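PDB 2YEQ: alkaline phosphatase D from Bacillus subtilis, which hydrolyses phosphate esters, acting as a phosphodiesterase and alkaline phosphatase with iron and calcium in its active site. Local coordinates for residues 407-420 against 434-446. Residues are numbered along the deposited sequence; the frame is centred on the assembly and turned at random.
Sequences GTSITSGGNGADKR and QFFNDYRGYVRCT. With EDO (1,2-ethanediol), chain N.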
loop_
_atom_site.group_PDB
_atom_site.type_symbol
_atom_site.label_atom_id
_atom_site.label_comp_id
_atom_site.label_asym_id
_atom_site.label_seq_id
_atom_site.Cartn_x
_atom_site.Cartn_y
_atom_site.Cartn_z
ATOM N N GLY A 407 -2.303 -6.880 6.277
ATOM C CA GLY A 407 -3.534 -6.121 6.388
ATOM C C GLY A 407 -4.600 -6.482 5.407
ATOM O O GLY A 407 -4.330 -6.740 4.229
ATOM N N THR A 408 -5.839 -6.474 5.886
ATOM C CA THR A 408 -6.997 -6.566 5.020
ATOM C C THR A 408 -7.067 -5.395 4.017
ATOM O O THR A 408 -6.289 -4.451 4.074
ATOM C CB THR A 408 -8.249 -6.586 5.875
ATOM O OG1 THR A 408 -9.396 -6.883 5.081
ATOM C CG2 THR A 408 -8.408 -5.266 6.663
ATOM N N SER A 409 -8.024 -5.471 3.122
ATOM C CA SER A 409 -8.235 -4.435 2.130
ATOM C C SER A 409 -9.179 -3.338 2.671
ATOM O O SER A 409 -10.037 -3.611 3.523
ATOM C CB SER A 409 -8.874 -5.074 0.928
ATOM O OG SER A 409 -9.960 -5.906 1.308
ATOM N N ILE A 410 -8.997 -2.125 2.161
ATOM C CA ILE A 410 -9.896 -0.989 2.428
ATOM C C ILE A 410 -11.297 -1.311 1.941
ATOM O O ILE A 410 -12.279 -1.055 2.655
ATOM C CB ILE A 410 -9.343 0.286 1.771
ATOM C CG1 ILE A 410 -8.065 0.732 2.471
ATOM C CG2 ILE A 410 -10.394 1.403 1.703
ATOM C CD1 ILE A 410 -8.279 1.477 3.856
ATOM N N THR A 411 -11.414 -1.868 0.722
ATOM C CA THR A 411 -12.695 -2.333 0.186
ATOM C C THR A 411 -12.683 -3.621 -0.650
ATOM O O THR A 411 -13.707 -4.262 -0.783
ATOM C CB THR A 411 -13.299 -1.279 -0.779
ATOM O OG1 THR A 411 -12.280 -0.882 -1.711
ATOM C CG2 THR A 411 -13.839 -0.053 0.017
ATOM N N SER A 412 -11.562 -3.958 -1.281
ATOM C CA SER A 412 -11.562 -5.039 -2.294
ATOM C C SER A 412 -12.113 -6.306 -1.690
ATOM O O SER A 412 -11.703 -6.713 -0.593
ATOM C CB SER A 412 -10.156 -5.298 -2.837
ATOM O OG SER A 412 -9.585 -4.106 -3.304
ATOM N N GLY A 413 -13.100 -6.871 -2.376
ATOM C CA GLY A 413 -13.731 -8.116 -1.964
ATOM C C GLY A 413 -15.076 -7.946 -1.300
ATOM O O GLY A 413 -15.840 -8.900 -1.191
ATOM N N GLY A 414 -15.408 -6.726 -0.888
ATOM C CA GLY A 414 -16.748 -6.477 -0.360
ATOM C C GLY A 414 -16.831 -6.694 1.146
ATOM O O GLY A 414 -15.830 -6.577 1.858
ATOM N N ASN A 415 -18.014 -7.028 1.645
ATOM C CA ASN A 415 -18.248 -6.961 3.086
ATOM C C ASN A 415 -17.513 -8.021 3.890
ATOM O O ASN A 415 -17.082 -7.767 5.036
ATOM C CB ASN A 415 -19.741 -7.022 3.388
ATOM C CG ASN A 415 -20.494 -5.837 2.837
ATOM O OD1 ASN A 415 -19.938 -4.731 2.697
ATOM N ND2 ASN A 415 -21.762 -6.053 2.511
ATOM N N GLY A 416 -17.370 -9.205 3.305
ATOM C CA GLY A 416 -16.582 -10.252 3.939
ATOM C C GLY A 416 -17.269 -10.803 5.185
ATOM O O GLY A 416 -18.507 -10.782 5.304
ATOM N N ALA A 417 -16.454 -11.291 6.107
ATOM C CA ALA A 417 -16.961 -12.062 7.249
ATOM C C ALA A 417 -15.856 -12.236 8.275
ATOM O O ALA A 417 -14.709 -11.849 8.041
ATOM C CB ALA A 417 -17.497 -13.416 6.773
ATOM N N ASP A 418 -16.188 -12.773 9.450
ATOM C CA ASP A 418 -15.157 -12.988 10.456
ATOM C C ASP A 418 -14.221 -14.136 10.057
ATOM O O ASP A 418 -13.026 -14.108 10.338
ATOM C CB ASP A 418 -15.777 -13.247 11.845
ATOM C CG ASP A 418 -14.816 -12.957 12.959
ATOM O OD1 ASP A 418 -14.596 -11.755 13.285
ATOM O OD2 ASP A 418 -14.230 -13.926 13.480
ATOM N N LYS A 419 -14.779 -15.120 9.378
ATOM C CA LYS A 419 -14.105 -16.375 9.074
ATOM C C LYS A 419 -14.610 -16.880 7.725
ATOM O O LYS A 419 -15.744 -16.588 7.358
ATOM C CB LYS A 419 -14.495 -17.386 10.167
ATOM C CG LYS A 419 -13.713 -18.679 10.227
ATOM C CD LYS A 419 -14.060 -19.430 11.543
ATOM C CE LYS A 419 -13.711 -20.907 11.482
ATOM N NZ LYS A 419 -13.336 -21.416 12.832
ATOM N N ARG A 420 -13.789 -17.675 7.038
ATOM C CA ARG A 420 -14.110 -18.274 5.725
ATOM C C ARG A 420 -14.177 -19.808 5.827
ATOM O O ARG A 420 -13.852 -20.379 6.851
ATOM C CB ARG A 420 -12.982 -17.961 4.739
ATOM C CG ARG A 420 -12.864 -16.560 4.329
ATOM C CD ARG A 420 -12.346 -16.468 2.922
ATOM N NE ARG A 420 -10.896 -16.315 2.808
ATOM C CZ ARG A 420 -10.292 -15.210 2.331
ATOM N NH1 ARG A 420 -10.989 -14.116 1.962
ATOM N NH2 ARG A 420 -8.974 -15.190 2.230
ATOM N N GLN A 434 -1.126 -16.939 13.342
ATOM C CA GLN A 434 -1.784 -16.695 14.625
ATOM C C GLN A 434 -3.152 -16.040 14.500
ATOM O O GLN A 434 -3.870 -15.939 15.497
ATOM C CB GLN A 434 -0.893 -15.782 15.469
ATOM C CG GLN A 434 0.498 -16.326 15.717
ATOM C CD GLN A 434 0.433 -17.678 16.402
ATOM O OE1 GLN A 434 -0.213 -17.806 17.441
ATOM N NE2 GLN A 434 1.041 -18.701 15.791
ATOM N N PHE A 435 -3.524 -15.589 13.298
ATOM C CA PHE A 435 -4.729 -14.772 13.147
ATOM C C PHE A 435 -5.268 -14.784 11.717
ATOM O O PHE A 435 -4.487 -14.745 10.793
ATOM C CB PHE A 435 -4.387 -13.338 13.542
ATOM C CG PHE A 435 -5.557 -12.367 13.457
ATOM C CD1 PHE A 435 -6.697 -12.556 14.214
ATOM C CD2 PHE A 435 -5.479 -11.243 12.653
ATOM C CE1 PHE A 435 -7.744 -11.657 14.162
ATOM C CE2 PHE A 435 -6.545 -10.324 12.583
ATOM C CZ PHE A 435 -7.663 -10.529 13.322
ATOM N N PHE A 436 -6.588 -14.876 11.574
ATOM C CA PHE A 436 -7.274 -14.595 10.327
ATOM C C PHE A 436 -8.535 -13.794 10.628
ATOM O O PHE A 436 -9.240 -14.101 11.587
ATOM C CB PHE A 436 -7.702 -15.868 9.566
ATOM C CG PHE A 436 -8.499 -15.572 8.325
ATOM C CD1 PHE A 436 -7.847 -15.178 7.169
ATOM C CD2 PHE A 436 -9.884 -15.615 8.335
ATOM C CE1 PHE A 436 -8.541 -14.842 6.021
ATOM C CE2 PHE A 436 -10.613 -15.281 7.195
ATOM C CZ PHE A 436 -9.933 -14.899 6.018
ATOM N N ASN A 437 -8.824 -12.801 9.784
ATOM C CA ASN A 437 -10.094 -12.094 9.757
ATOM C C ASN A 437 -10.414 -11.589 8.341
ATOM O O ASN A 437 -9.501 -11.262 7.593
ATOM C CB ASN A 437 -10.035 -10.910 10.722
ATOM C CG ASN A 437 -11.371 -10.262 10.916
ATOM O OD1 ASN A 437 -12.304 -10.843 11.520
ATOM N ND2 ASN A 437 -11.500 -9.072 10.402
ATOM N N ASP A 438 -11.691 -11.511 7.972
ATOM C CA ASP A 438 -12.051 -11.118 6.582
ATOM C C ASP A 438 -13.039 -9.946 6.494
ATOM O O ASP A 438 -13.891 -9.929 5.630
ATOM C CB ASP A 438 -12.601 -12.327 5.822
ATOM C CG ASP A 438 -12.678 -12.107 4.325
ATOM O OD1 ASP A 438 -11.900 -11.282 3.793
ATOM O OD2 ASP A 438 -13.551 -12.755 3.708
ATOM N N TYR A 439 -12.902 -8.976 7.400
ATOM C CA TYR A 439 -13.619 -7.701 7.310
ATOM C C TYR A 439 -12.675 -6.644 6.757
ATOM O O TYR A 439 -11.476 -6.719 6.948
ATOM C CB TYR A 439 -14.091 -7.245 8.690
ATOM C CG TYR A 439 -15.158 -8.128 9.326
ATOM C CD1 TYR A 439 -16.311 -8.435 8.658
ATOM C CD2 TYR A 439 -14.995 -8.621 10.630
ATOM C CE1 TYR A 439 -17.277 -9.229 9.240
ATOM C CE2 TYR A 439 -15.950 -9.411 11.219
ATOM C CZ TYR A 439 -17.081 -9.702 10.528
ATOM O OH TYR A 439 -18.042 -10.489 11.105
ATOM N N ARG A 440 -13.244 -5.620 6.127
ATOM C CA ARG A 440 -12.457 -4.518 5.578
ATOM C C ARG A 440 -11.984 -3.570 6.673
ATOM O O ARG A 440 -12.562 -3.507 7.772
ATOM C CB ARG A 440 -13.267 -3.762 4.529
ATOM C CG ARG A 440 -13.966 -4.632 3.484
ATOM C CD ARG A 440 -12.979 -5.204 2.468
ATOM N NE ARG A 440 -12.137 -6.282 2.999
ATOM C CZ ARG A 440 -12.546 -7.491 3.359
ATOM N NH1 ARG A 440 -13.820 -7.840 3.284
ATOM N NH2 ARG A 440 -11.650 -8.376 3.797
ATOM N N GLY A 441 -10.934 -2.831 6.376
ATOM C CA GLY A 441 -10.360 -1.882 7.308
ATOM C C GLY A 441 -8.893 -1.638 7.001
ATOM O O GLY A 441 -8.478 -1.546 5.833
ATOM N N TYR A 442 -8.107 -1.554 8.061
ATOM C CA TYR A 442 -6.697 -1.218 7.983
ATOM C C TYR A 442 -6.043 -1.628 9.293
ATOM O O TYR A 442 -6.712 -2.140 10.178
ATOM C CB TYR A 442 -6.483 0.285 7.737
ATOM C CG TYR A 442 -7.069 1.206 8.794
ATOM C CD1 TYR A 442 -6.337 1.578 9.928
ATOM C CD2 TYR A 442 -8.341 1.707 8.651
ATOM C CE1 TYR A 442 -6.885 2.424 10.893
ATOM C CE2 TYR A 442 -8.900 2.540 9.584
ATOM C CZ TYR A 442 -8.182 2.886 10.713
ATOM O OH TYR A 442 -8.769 3.737 11.616
ATOM N N VAL A 443 -4.737 -1.474 9.374
ATOM C CA VAL A 443 -3.950 -1.924 10.523
ATOM C C VAL A 443 -3.254 -0.728 11.124
ATOM O O VAL A 443 -2.711 0.127 10.418
ATOM C CB VAL A 443 -2.920 -3.030 10.136
ATOM C CG1 VAL A 443 -2.139 -3.476 11.341
ATOM C CG2 VAL A 443 -3.626 -4.200 9.461
ATOM N N ARG A 444 -3.353 -0.600 12.451
ATOM C CA ARG A 444 -2.675 0.474 13.172
ATOM C C ARG A 444 -1.546 -0.093 14.032
ATOM O O ARG A 444 -1.773 -0.990 14.844
ATOM C CB ARG A 444 -3.688 1.197 14.083
ATOM C CG ARG A 444 -3.102 2.356 14.861
ATOM C CD ARG A 444 -4.173 3.014 15.754
ATOM N NE ARG A 444 -4.618 2.111 16.795
ATOM C CZ ARG A 444 -5.784 2.166 17.446
ATOM N NH1 ARG A 444 -6.688 3.104 17.193
ATOM N NH2 ARG A 444 -6.048 1.266 18.380
ATOM N N CYS A 445 -0.342 0.428 13.865
ATOM C CA CYS A 445 0.806 -0.080 14.591
ATOM C C CYS A 445 1.310 0.961 15.605
ATOM O O CYS A 445 1.445 2.135 15.281
ATOM C CB CYS A 445 1.918 -0.491 13.628
ATOM S SG CYS A 445 1.457 -1.998 12.667
ATOM N N THR A 446 1.614 0.495 16.821
ATOM C CA THR A 446 2.225 1.329 17.859
ATOM C C THR A 446 3.517 0.695 18.294
ATOM O O THR A 446 3.544 -0.450 18.723
ATOM C CB THR A 446 1.299 1.473 19.072
ATOM O OG1 THR A 446 0.025 1.963 18.641
ATOM C CG2 THR A 446 1.902 2.439 20.085
HETATM C C1 EDO N . -18.928 -10.993 13.678
HETATM O O1 EDO N . -20.266 -10.830 14.184
HETATM C C2 EDO N . -17.965 -11.682 14.641
HETATM O O2 EDO N . -16.746 -10.939 14.741
HETATM O O HOH W 1 -6.131 -1.804 4.273
HETATM O O HOH W 2 -16.139 -5.399 5.943
#
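Arg440 runs its side chain into the curve of 407-420, the chain folding back at chi2 and chi3, which turns the guanidinium toward the loop and toward Asp438. Arg440 NH1 donates to Gly414 O at 2.8 Å, with that oxygen near the guanidinium plane. Arg440 NH2 reaches Thr408 OG1, tilted from the plane, and also forms a salt bridge with Asp438 OD1 at 2.9 Å, met from above the carboxylate plane. Arg440 NE makes a weak bond to Ser409 OG, which itself donates in plane to a lone pair of Ser412 O, the carbonyl lying over one guanidinium face. Replacing Arg440 by alanine is likely to leave Gly414 O without this donor and Asp438 without one of its two arginine partners. Thr408 OG1, anti to the backbone N (chi1 -171°), donates a hydrogen bond to Tyr439 O, 2.8 Å away, the hydroxyl oxygen approaching from above the plane of that carbonyl. In the calcineurin-like phosphatase domain, this loop follows strand 400-406 and borders the metal site: Ser412 OG is hydrogen-bonded to Tyr154 OH of an iron ligand, and the Ser412 side chain touches His382, another. Strands 433-437 and 440-448 belong to two different sheets, and the loop packs on both and on the turn between them. Farther along, a single antiparallel bridge pairs Ala417 with Asp438, Ala417 N donating to Asp438 O at 2.9 Å. Tyr439 lays one ring face against the Ala417 backbone, the carbonyl carbon 3.4 Å above the ring plane, while its hydroxyl is hydrogen-bonded to Val496 O. Arg420 crosses Phe436 at about a right angle, Phe436 CZ lying over one guanidinium face with the planes 52° apart. Arg420 NH1 makes a long salt bridge to Asp438 OD2, 3.4 Å, and Arg420 NH2 pairs with Glu503.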